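Side-chain contact in uncharacterized protein ATU1752 (Agrobacterium tumefaciens, PDB 3FHM), which binds adenosine nucleotides, AMP and NADH, through its pair of CBS domains, and probably serves as a nucleotide-responsive regulatory or sensor protein: residues 44-49 with 72-77. Sequence-based numbering, arbitrary orientation.
Sequences VSIGEA and GIFTER. With AMP (adenosine monophosphate), chain E; NAI (1,4-dihydronicotinamide adenine dinucleotide), chain O.
Phe74 reaches from strand 70-75 to the first turn of helix 46-56, where its ring meets Ala49 and Ile46 in the buried core of a CBS domain. The ring carbon CE2 of Phe74 lies 3.8 Å from CB of Ala49, the methyl approaching the ring obliquely. One atom further round, CZ of Phe74 is 4.1 Å from CG2 of Ile46, and the two side chains cross at about a right angle. CG of Phe74 stands anti to the backbone N (chi1 172°), which extends the ring from the strand to the helix. No hydrogen bond links the two segments, so apolar contact alone joins them directly. Val95 also touches the Phe74 side chain, while Leu79 and Ala82 of helix 76-86 cover Ile46.

Ser45 occupies the N-cap position of helix 46-56, and its backbone N donates to OE1 of Glu48 over 2.8 Å, meeting the carboxylate oxygen on its anti side.

Alternation along the strand puts the neighbours of Phe74 on the nucleotide side. Ile73 lies against the adenine of AMP, its CG2 3.8 Å from C5 of the base. Thr75 is the N-cap of helix 76-86: its OG1 accepts from N of Arg77 and donates to O2P of AMP over 2.8 Å. With chi1 at 75°, OG1 sits between the backbone N and carbonyl carbon, within range of both partners. The NE of Arg77 forms a salt bridge with Glu76 OE2 of the second subunit, whose Asp143, His126 and Ser140 are among the residues hydrogen-bonded to the NADH that Arg77 contacts. The guanidinium meets that dinucleotide edge-on, NH2 of Arg77 donating almost straight to phosphate oxygen O1A of NADH, 3.0 Å away.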
loop_
_atom_site.group_PDB
_atom_site.type_symbol
_atom_site.label_atom_id
_atom_site.label_comp_id
_atom_site.label_asym_id
_atom_site.label_seq_id
_atom_site.Cartn_x
_atom_site.Cartn_y
_atom_site.Cartn_z
ATOM N N VAL A 44 11.540 11.811 -15.464
ATOM C CA VAL A 44 11.056 12.275 -14.172
ATOM C C VAL A 44 11.916 11.686 -13.026
ATOM O O VAL A 44 12.289 10.487 -13.025
ATOM C CB VAL A 44 9.499 11.931 -14.015
ATOM C CG1 VAL A 44 9.098 11.323 -12.639
ATOM C CG2 VAL A 44 8.628 13.138 -14.340
ATOM N N SER A 45 12.246 12.523 -12.054
ATOM C CA SER A 45 12.931 12.044 -10.844
ATOM C C SER A 45 11.969 11.425 -9.771
ATOM O O SER A 45 10.734 11.674 -9.744
ATOM C CB SER A 45 13.775 13.146 -10.202
ATOM O OG SER A 45 12.927 14.004 -9.438
ATOM N N ILE A 46 12.578 10.611 -8.904
ATOM C CA ILE A 46 11.901 9.919 -7.810
ATOM C C ILE A 46 11.091 10.878 -6.989
ATOM O O ILE A 46 9.919 10.601 -6.655
ATOM C CB ILE A 46 12.925 9.215 -6.893
ATOM C CG1 ILE A 46 13.647 8.091 -7.673
ATOM C CG2 ILE A 46 12.278 8.666 -5.694
ATOM C CD1 ILE A 46 14.208 6.977 -6.820
ATOM N N GLY A 47 11.694 12.032 -6.701
ATOM C CA GLY A 47 11.017 13.059 -5.896
ATOM C C GLY A 47 9.754 13.620 -6.523
ATOM O O GLY A 47 8.831 14.007 -5.805
ATOM N N GLU A 48 9.733 13.673 -7.855
ATOM C CA GLU A 48 8.577 14.159 -8.591
ATOM C C GLU A 48 7.515 13.076 -8.802
ATOM O O GLU A 48 6.323 13.389 -8.828
ATOM C CB GLU A 48 8.986 14.775 -9.941
ATOM C CG GLU A 48 10.332 15.492 -9.908
ATOM C CD GLU A 48 10.818 15.956 -11.287
ATOM O OE1 GLU A 48 11.219 15.112 -12.094
ATOM O OE2 GLU A 48 10.822 17.165 -11.557
ATOM N N ALA A 49 7.935 11.821 -8.983
ATOM C CA ALA A 49 7.006 10.697 -8.972
ATOM C C ALA A 49 6.239 10.686 -7.663
ATOM O O ALA A 49 4.998 10.574 -7.661
ATOM C CB ALA A 49 7.705 9.481 -9.090
ATOM N N GLY A 72 7.677 -0.008 -16.846
ATOM C CA GLY A 72 7.712 -0.482 -15.473
ATOM C C GLY A 72 6.704 0.213 -14.568
ATOM O O GLY A 72 5.779 0.968 -15.005
ATOM N N ILE A 73 6.861 -0.022 -13.274
ATOM C CA ILE A 73 5.843 0.423 -12.336
ATOM C C ILE A 73 6.591 0.863 -11.050
ATOM O O ILE A 73 7.555 0.221 -10.602
ATOM C CB ILE A 73 4.726 -0.675 -12.186
ATOM C CG1 ILE A 73 3.552 -0.173 -11.410
ATOM C CG2 ILE A 73 5.222 -1.935 -11.468
ATOM C CD1 ILE A 73 2.742 -1.360 -10.967
ATOM N N PHE A 74 6.191 2.013 -10.512
ATOM C CA PHE A 74 6.820 2.587 -9.317
ATOM C C PHE A 74 5.729 2.786 -8.260
ATOM O O PHE A 74 4.684 3.389 -8.562
ATOM C CB PHE A 74 7.484 3.936 -9.684
ATOM C CG PHE A 74 8.012 4.738 -8.492
ATOM C CD1 PHE A 74 9.306 4.511 -7.995
ATOM C CD2 PHE A 74 7.209 5.747 -7.902
ATOM C CE1 PHE A 74 9.815 5.236 -6.915
ATOM C CE2 PHE A 74 7.685 6.520 -6.779
ATOM C CZ PHE A 74 9.008 6.251 -6.286
ATOM N N THR A 75 5.956 2.279 -7.046
ATOM C CA THR A 75 4.941 2.453 -5.954
ATOM C C THR A 75 5.595 3.080 -4.739
ATOM O O THR A 75 6.908 3.114 -4.630
ATOM C CB THR A 75 4.355 1.075 -5.484
ATOM O OG1 THR A 75 5.308 0.343 -4.670
ATOM C CG2 THR A 75 3.958 0.222 -6.697
ATOM N N GLU A 76 4.745 3.513 -3.806
ATOM C CA GLU A 76 5.249 3.945 -2.469
ATOM C C GLU A 76 6.327 2.956 -1.844
ATOM O O GLU A 76 7.238 3.376 -1.093
ATOM C CB GLU A 76 4.076 4.182 -1.506
ATOM C CG GLU A 76 3.114 2.953 -1.391
ATOM C CD GLU A 76 1.607 3.291 -1.107
ATOM O OE1 GLU A 76 0.777 2.414 -1.449
ATOM O OE2 GLU A 76 1.260 4.373 -0.556
ATOM N N ARG A 77 6.224 1.656 -2.165
ATOM C CA ARG A 77 7.142 0.742 -1.573
ATOM C C ARG A 77 8.542 0.894 -2.203
ATOM O O ARG A 77 9.537 0.774 -1.500
ATOM C CB ARG A 77 6.625 -0.677 -1.654
ATOM C CG ARG A 77 7.627 -1.766 -1.200
ATOM C CD ARG A 77 7.755 -1.753 0.297
ATOM N NE ARG A 77 6.474 -1.737 1.006
ATOM C CZ ARG A 77 5.918 -2.809 1.577
ATOM N NH1 ARG A 77 6.569 -3.972 1.542
ATOM N NH2 ARG A 77 4.729 -2.701 2.196
HETATM P P AMP E . 2.918 -2.466 -3.996
HETATM O O1P AMP E . 2.371 -2.531 -5.371
HETATM O O2P AMP E . 3.257 -1.116 -3.475
HETATM O O3P AMP E . 2.181 -3.416 -3.058
HETATM O "O5'" AMP E . 4.358 -3.013 -4.458
HETATM C "C5'" AMP E . 5.486 -3.429 -3.655
HETATM C "C4'" AMP E . 6.529 -3.913 -4.677
HETATM O "O4'" AMP E . 5.894 -4.700 -5.670
HETATM C "C3'" AMP E . 7.133 -2.757 -5.466
HETATM O "O3'" AMP E . 8.483 -2.965 -5.868
HETATM C "C2'" AMP E . 6.392 -2.757 -6.740
HETATM O "O2'" AMP E . 7.256 -2.288 -7.737
HETATM C "C1'" AMP E . 6.130 -4.187 -6.958
HETATM N N9 AMP E . 4.992 -4.270 -7.894
HETATM C C8 AMP E . 3.838 -3.552 -7.963
HETATM N N7 AMP E . 3.030 -3.879 -9.030
HETATM C C5 AMP E . 3.685 -4.850 -9.629
HETATM C C6 AMP E . 3.410 -5.666 -10.802
HETATM N N6 AMP E . 2.277 -5.493 -11.514
HETATM N N1 AMP E . 4.345 -6.581 -11.122
HETATM C C2 AMP E . 5.507 -6.755 -10.421
HETATM N N3 AMP E . 5.849 -6.053 -9.345
HETATM C C4 AMP E . 4.964 -5.105 -8.914
HETATM P PA NAI O . 2.505 -4.715 5.021
HETATM O O1A NAI O . 3.498 -4.831 3.857
HETATM O O2A NAI O . 2.458 -3.515 5.960
HETATM O O5B NAI O . 2.492 -6.083 5.864
HETATM C C5B NAI O . 3.318 -7.183 5.519
HETATM C C4B NAI O . 3.260 -8.024 6.789
HETATM O O4B NAI O . 3.813 -7.307 7.901
HETATM C C3B NAI O . 1.835 -8.315 7.238
HETATM O O3B NAI O . 1.884 -9.642 7.780
HETATM C C2B NAI O . 1.530 -7.298 8.339
HETATM O O2B NAI O . 0.791 -7.931 9.358
HETATM C C1B NAI O . 2.874 -7.123 8.974
HETATM N N9A NAI O . 3.187 -5.819 9.621
HETATM C C8A NAI O . 3.090 -4.588 9.064
HETATM N N7A NAI O . 3.540 -3.600 9.904
HETATM C C5A NAI O . 3.960 -4.193 11.049
HETATM C C6A NAI O . 4.528 -3.758 12.356
HETATM N N6A NAI O . 4.757 -2.444 12.656
HETATM N N1A NAI O . 4.824 -4.698 13.272
HETATM C C2A NAI O . 4.613 -6.000 13.041
HETATM N N3A NAI O . 4.071 -6.459 11.911
HETATM C C4A NAI O . 3.735 -5.641 10.865
HETATM O O3 NAI O . 0.915 -4.765 4.552
HETATM P PN NAI O . 0.175 -5.345 3.219
HETATM O O1N NAI O . -0.098 -4.144 2.394
HETATM O O2N NAI O . -0.950 -6.286 3.600
HETATM O O5D NAI O . 1.253 -6.270 2.423
HETATM C C5D NAI O . 2.100 -5.883 1.345
HETATM C C4D NAI O . 2.156 -6.997 0.312
HETATM O O4D NAI O . 2.351 -8.288 0.856
HETATM C C3D NAI O . 0.804 -7.083 -0.308
HETATM O O3D NAI O . 0.994 -7.046 -1.739
HETATM C C2D NAI O . 0.138 -8.339 0.224
HETATM O O2D NAI O . -0.698 -8.859 -0.799
HETATM C C1D NAI O . 1.295 -9.235 0.619
HETATM N N1N NAI O . 1.188 -9.989 1.909
HETATM C C2N NAI O . 1.481 -11.315 1.983
HETATM C C3N NAI O . 1.462 -12.044 3.207
HETATM C C7N NAI O . 1.775 -13.538 3.239
HETATM O O7N NAI O . 1.528 -14.240 4.257
HETATM N N7N NAI O . 2.318 -14.029 2.122
HETATM C C4N NAI O . 1.138 -11.390 4.402
HETATM C C5N NAI O . 0.863 -10.026 4.297
HETATM C C6N NAI O . 0.897 -9.352 3.058
#